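Local coordinates for adenylate cyclase-like protein (Chlamydia trachomatis, PDB 4QO6) that forms part of the inner membrane ring of the type III secretion system, seen here as a piece of its extended periplasmic region, at residues P86-I91 / A113-D118; G105-E110 / N132-E137. One frame throughout, in Å; residues are numbered along the deposited sequence.

Interaction 1. Residues P86-I91 / A113-D118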
loop_
_atom_site.group_PDB
_atom_site.type_symbol
_atom_site.label_atom_id
_atom_site.label_comp_id
_atom_site.label_asym_id
_atom_site.label_seq_id
_atom_site.Cartn_x
_atom_site.Cartn_y
_atom_site.Cartn_z
ATOM N N PRO A 86 -3.966 11.728 14.330
ATOM C CA PRO A 86 -2.520 11.534 14.615
ATOM C C PRO A 86 -2.080 10.053 14.587
ATOM O O PRO A 86 -0.971 9.704 14.104
ATOM C CB PRO A 86 -2.370 12.122 16.020
ATOM C CG PRO A 86 -3.730 11.903 16.668
ATOM C CD PRO A 86 -4.755 12.004 15.555
ATOM N N GLU A 87 -2.955 9.184 15.081
ATOM C CA GLU A 87 -2.735 7.738 14.991
ATOM C C GLU A 87 -2.453 7.252 13.526
ATOM O O GLU A 87 -1.617 6.381 13.320
ATOM C CB GLU A 87 -3.929 7.017 15.654
ATOM C CG GLU A 87 -3.821 5.501 15.830
ATOM C CD GLU A 87 -3.074 5.040 17.080
ATOM O OE1 GLU A 87 -2.362 5.860 17.705
ATOM O OE2 GLU A 87 -3.181 3.836 17.427
ATOM N N PHE A 88 -3.105 7.833 12.506
ATOM C CA PHE A 88 -3.044 7.267 11.134
ATOM C C PHE A 88 -2.461 8.128 10.036
ATOM O O PHE A 88 -2.563 7.767 8.894
ATOM C CB PHE A 88 -4.429 6.809 10.675
ATOM C CG PHE A 88 -5.121 5.951 11.664
ATOM C CD1 PHE A 88 -4.507 4.815 12.156
ATOM C CD2 PHE A 88 -6.372 6.266 12.100
ATOM C CE1 PHE A 88 -5.132 4.017 13.083
ATOM C CE2 PHE A 88 -7.006 5.480 13.039
ATOM C CZ PHE A 88 -6.379 4.358 13.533
ATOM N N LYS A 89 -1.813 9.229 10.355
ATOM C CA LYS A 89 -1.505 10.184 9.302
ATOM C C LYS A 89 -0.501 9.655 8.214
ATOM O O LYS A 89 -0.563 10.142 7.075
ATOM C CB LYS A 89 -1.149 11.572 9.875
ATOM C CG LYS A 89 0.043 11.621 10.830
ATOM C CD LYS A 89 0.705 12.996 10.780
ATOM C CE LYS A 89 1.486 13.331 12.041
ATOM N NZ LYS A 89 0.587 13.909 13.077
ATOM N N GLY A 90 0.351 8.658 8.519
ATOM C CA GLY A 90 1.181 8.005 7.465
ATOM C C GLY A 90 0.425 7.005 6.512
ATOM O O GLY A 90 1.007 6.408 5.617
ATOM N N ILE A 91 -0.872 6.836 6.726
ATOM C CA ILE A 91 -1.732 5.930 5.980
ATOM C C ILE A 91 -2.500 6.714 4.878
ATOM O O ILE A 91 -3.121 7.739 5.157
ATOM C CB ILE A 91 -2.780 5.327 6.959
ATOM C CG1 ILE A 91 -2.115 4.678 8.193
ATOM C CG2 ILE A 91 -3.753 4.379 6.244
ATOM C CD1 ILE A 91 -1.165 3.548 7.846
ATOM N N ALA A 113 -2.974 -1.589 13.930
ATOM C CA ALA A 113 -3.701 -2.221 12.822
ATOM C C ALA A 113 -5.163 -2.483 13.147
ATOM O O ALA A 113 -6.030 -2.270 12.303
ATOM C CB ALA A 113 -3.025 -3.511 12.367
ATOM N N ALA A 114 -5.436 -2.963 14.358
ATOM C CA ALA A 114 -6.817 -3.152 14.812
ATOM C C ALA A 114 -7.589 -1.833 15.011
ATOM O O ALA A 114 -8.791 -1.770 14.731
ATOM C CB ALA A 114 -6.855 -3.977 16.095
ATOM N N CYS A 115 -6.920 -0.798 15.507
ATOM C CA CYS A 115 -7.512 0.543 15.621
ATOM C C CYS A 115 -7.961 1.085 14.233
ATOM O O CYS A 115 -9.027 1.693 14.084
ATOM C CB CYS A 115 -6.498 1.492 16.262
ATOM S SG CYS A 115 -7.098 3.126 16.793
ATOM N N LEU A 116 -7.136 0.858 13.206
ATOM C CA LEU A 116 -7.408 1.340 11.843
ATOM C C LEU A 116 -8.636 0.618 11.286
ATOM O O LEU A 116 -9.511 1.269 10.720
ATOM C CB LEU A 116 -6.190 1.186 10.935
ATOM C CG LEU A 116 -6.382 1.705 9.482
ATOM C CD1 LEU A 116 -6.540 3.230 9.408
ATOM C CD2 LEU A 116 -5.266 1.237 8.580
ATOM N N ALA A 117 -8.731 -0.701 11.501
ATOM C CA ALA A 117 -9.837 -1.499 10.981
ATOM C C ALA A 117 -11.170 -1.028 11.575
ATOM O O ALA A 117 -12.152 -0.824 10.825
ATOM C CB ALA A 117 -9.613 -2.966 11.280
ATOM N N ASP A 118 -11.183 -0.815 12.910
ATOM C CA ASP A 118 -12.328 -0.194 13.600
ATOM C C ASP A 118 -12.666 1.149 12.980
ATOM O O ASP A 118 -13.829 1.448 12.735
ATOM C CB ASP A 118 -12.029 0.134 15.077
ATOM C CG ASP A 118 -11.710 -1.080 15.915
ATOM O OD1 ASP A 118 -12.096 -2.218 15.509
ATOM O OD2 ASP A 118 -11.080 -0.867 17.006
#

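Interaction 2. Residues G105-E110 / N132-E137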
loop_
_atom_site.group_PDB
_atom_site.type_symbol
_atom_site.label_atom_id
_atom_site.label_comp_id
_atom_site.label_asym_id
_atom_site.label_seq_id
_atom_site.Cartn_x
_atom_site.Cartn_y
_atom_site.Cartn_z
ATOM N N GLY A 105 0.699 2.060 3.564
ATOM C CA GLY A 105 1.565 2.767 4.524
ATOM C C GLY A 105 2.069 1.834 5.629
ATOM O O GLY A 105 1.925 0.618 5.518
ATOM N N TYR A 106 2.610 2.413 6.710
ATOM C CA TYR A 106 3.184 1.690 7.854
ATOM C C TYR A 106 2.425 1.987 9.126
ATOM O O TYR A 106 2.018 3.090 9.300
ATOM C CB TYR A 106 4.666 2.130 8.079
ATOM C CG TYR A 106 5.534 1.761 6.924
ATOM C CD1 TYR A 106 6.002 0.469 6.783
ATOM C CD2 TYR A 106 5.831 2.685 5.929
ATOM C CE1 TYR A 106 6.753 0.104 5.677
ATOM C CE2 TYR A 106 6.601 2.332 4.840
ATOM C CZ TYR A 106 7.063 1.052 4.727
ATOM O OH TYR A 106 7.817 0.703 3.634
ATOM N N LEU A 107 2.229 0.999 9.981
ATOM C CA LEU A 107 1.784 1.177 11.374
ATOM C C LEU A 107 2.836 0.465 12.224
ATOM O O LEU A 107 3.614 -0.340 11.710
ATOM C CB LEU A 107 0.380 0.560 11.661
ATOM C CG LEU A 107 -0.783 1.258 10.932
ATOM C CD1 LEU A 107 -2.099 0.523 10.973
ATOM C CD2 LEU A 107 -0.956 2.656 11.490
ATOM N N LYS A 108 2.851 0.776 13.513
ATOM C CA LYS A 108 3.916 0.359 14.405
ATOM C C LYS A 108 3.638 -1.045 14.844
ATOM O O LYS A 108 4.515 -1.863 14.743
ATOM C CB LYS A 108 4.016 1.291 15.613
ATOM C CG LYS A 108 5.195 1.023 16.529
ATOM C CD LYS A 108 6.404 1.882 16.179
ATOM C CE LYS A 108 7.662 1.401 16.907
ATOM N NZ LYS A 108 8.915 1.931 16.290
ATOM N N THR A 109 2.405 -1.324 15.283
ATOM C CA THR A 109 2.035 -2.616 15.874
ATOM C C THR A 109 0.709 -3.179 15.376
ATOM O O THR A 109 -0.070 -2.451 14.768
ATOM C CB THR A 109 1.873 -2.463 17.409
ATOM O OG1 THR A 109 0.946 -1.397 17.691
ATOM C CG2 THR A 109 3.221 -2.176 18.060
ATOM N N GLU A 110 0.431 -4.449 15.689
ATOM C CA GLU A 110 -0.881 -5.083 15.392
ATOM C C GLU A 110 -2.076 -4.399 16.068
ATOM O O GLU A 110 -3.222 -4.543 15.615
ATOM C CB GLU A 110 -0.924 -6.573 15.801
ATOM C CG GLU A 110 -0.140 -7.526 14.921
ATOM C CD GLU A 110 1.035 -8.202 15.637
ATOM O OE1 GLU A 110 0.983 -8.419 16.880
ATOM O OE2 GLU A 110 2.024 -8.546 14.948
ATOM N N ASN A 132 -6.077 -4.448 1.573
ATOM C CA ASN A 132 -5.247 -3.914 2.607
ATOM C C ASN A 132 -3.792 -4.232 2.405
ATOM O O ASN A 132 -3.426 -5.374 2.484
ATOM C CB ASN A 132 -5.645 -4.426 3.972
ATOM C CG ASN A 132 -4.555 -4.184 4.971
ATOM O OD1 ASN A 132 -4.113 -3.043 5.162
ATOM N ND2 ASN A 132 -4.049 -5.254 5.552
ATOM N N LYS A 133 -2.965 -3.200 2.205
ATOM C CA LYS A 133 -1.554 -3.352 1.999
ATOM C C LYS A 133 -0.709 -2.667 3.054
ATOM O O LYS A 133 0.486 -2.520 2.906
ATOM C CB LYS A 133 -1.169 -2.830 0.612
ATOM C CG LYS A 133 -1.791 -3.637 -0.498
ATOM C CD LYS A 133 -0.917 -3.522 -1.744
ATOM C CE LYS A 133 -1.373 -4.441 -2.866
ATOM N NZ LYS A 133 -2.071 -3.656 -3.923
ATOM N N VAL A 134 -1.300 -2.307 4.172
ATOM C CA VAL A 134 -0.548 -1.659 5.201
ATOM C C VAL A 134 0.524 -2.609 5.747
ATOM O O VAL A 134 0.258 -3.796 5.956
ATOM C CB VAL A 134 -1.501 -1.172 6.322
ATOM C CG1 VAL A 134 -0.706 -0.665 7.513
ATOM C CG2 VAL A 134 -2.388 -0.065 5.772
ATOM N N ILE A 135 1.721 -2.081 5.990
ATOM C CA ILE A 135 2.831 -2.859 6.540
ATOM C C ILE A 135 2.879 -2.697 8.102
ATOM O O ILE A 135 2.882 -1.571 8.599
ATOM C CB ILE A 135 4.167 -2.379 5.931
ATOM C CG1 ILE A 135 4.149 -2.315 4.383
ATOM C CG2 ILE A 135 5.338 -3.254 6.399
ATOM C CD1 ILE A 135 4.286 -3.631 3.695
ATOM N N ILE A 136 2.946 -3.792 8.877
ATOM C CA ILE A 136 3.087 -3.664 10.367
ATOM C C ILE A 136 4.576 -3.745 10.776
ATOM O O ILE A 136 5.233 -4.748 10.540
ATOM C CB ILE A 136 2.287 -4.738 11.146
ATOM C CG1 ILE A 136 0.821 -4.813 10.676
ATOM C CG2 ILE A 136 2.342 -4.479 12.651
ATOM C CD1 ILE A 136 0.109 -3.476 10.651
ATOM N N GLU A 137 5.104 -2.694 11.369
ATOM C CA GLU A 137 6.535 -2.652 11.715
ATOM C C GLU A 137 7.002 -3.776 12.652
ATOM O O GLU A 137 7.986 -4.431 12.370
ATOM C CB GLU A 137 6.940 -1.273 12.251
ATOM C CG GLU A 137 7.089 -0.232 11.140
ATOM C CD GLU A 137 7.079 1.217 11.626
ATOM O OE1 GLU A 137 7.013 1.466 12.861
ATOM O OE2 GLU A 137 7.166 2.119 10.753
HETATM O O HOH W 1 1.763 -0.505 2.160
#

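Interaction 1. Residues P86-I91 / A113-D118
Phe88 meets Leu116 and Cys115 on one side of helix 110-123, in the PD2 domain. The main contact is CH-pi. Leu116 CD1 sits over the centre of the Phe88 ring, 3.8 Å from the centroid and 13° off the ring normal. The opposite face of the ring is touched near its rim by CG of Glu87, so the ring is held between two aliphatic groups. Leu116 CG, which carries CD1, is anti to the backbone N (chi1 -179°). Leu116 CB lies 3.7 Å from Phe88 CE1.

A second contact is sulfur-aromatic. It holds for one of two conformers of Cys115 and is less certain. In this conformer SG lies 3.6 Å from Phe88 CZ and approaches the ring obliquely, while CB of Cys115 is at the ring edge, in plane.

The remaining packing is apolar. Ile91 CG2 touches Leu116 CD2 at 4.2 Å. Leu82 of helix 71-83 packs on Phe88, Ile91 and Leu116, and the ring of Tyr119 also meets Phe88. A type I turn from Phe88 to Ile91, with Ile91 N hydrogen-bonded to Phe88 O, brings both residues to the helix. The contact therefore rests on shape and dispersion, chiefly between Phe88 and Leu116.

Interaction 2. Residues G105-E110 / N132-E137
Tyr106 and Leu107 pair with Ile135 and Ile136 as neighbouring parallel strands, the two strands of a beta-alpha-beta unit closed through helix 110-123. Three backbone hydrogen bonds join them. Ile135 N donates to Gly105 O at 2.7 Å, Leu107 N to Ile135 O at 3.0 Å, and Glu137 N to Leu107 O at 2.8 Å. All three are nearly straight.

Tyr106 and Ile135 lie side by side on one face of the sheet and point the same way. Tyr106 CD1 is 3.5 Å from Ile135 CB. Leu107 and Ile136 occupy the other face. There Leu107 CD1 packs on Val134 CG1, and Ile136 CG2 reaches Thr109 C at 3.4 Å, where the chain turns into helix 110-123.

Glu137 passes Tyr106 at about a right angle. Its CG, anti to its own carbonyl carbon (chi1 -77°), lies 3.5 Å from Leu107 O. Its OE1 meets Lys108 CD and forms a long salt bridge with Lys108 NZ. Its OE2 accepts a hydrogen bond from Asn162 N, so the carboxylate has partners at both oxygens. Tyr106 OH is hydrogen-bonded to Gly191 O. Phe160 packs on both Tyr106 and Glu137, tying this end of the sheet to strand 157-161.

At the other end, Asn132 OD1 accepts from Val134 N at 3.1 Å in an Asx turn, with the donor above the amide plane. Beside it, one water lies doubtfully close to Lys133 O and accepts a hydrogen bond from Gly105 N at 3.1 Å.

In the fold
Interaction 2 pairs strands 100-107 and 130-136 of the beta-alpha-beta unit. Interaction 1 packs the preceding 86-91 loop on helix 110-123, which connects those strands. Their centres are about 9 Å apart and they touch directly. Ala113 CB is 3.6 Å from Ile136 CD1, and Ile91 CD1 is 3.8 Å from Leu107 CD2. Leu107 thus lies between the helix, the loop and the paired strand, and it also packs on Leu116. Their segments alternate along the chain. Interaction 1 lies within the PD2 range. Interaction 2 joins a PD2 strand to residues assigned to the BON range, and Tyr106 and Glu137 also touch strand 157-161.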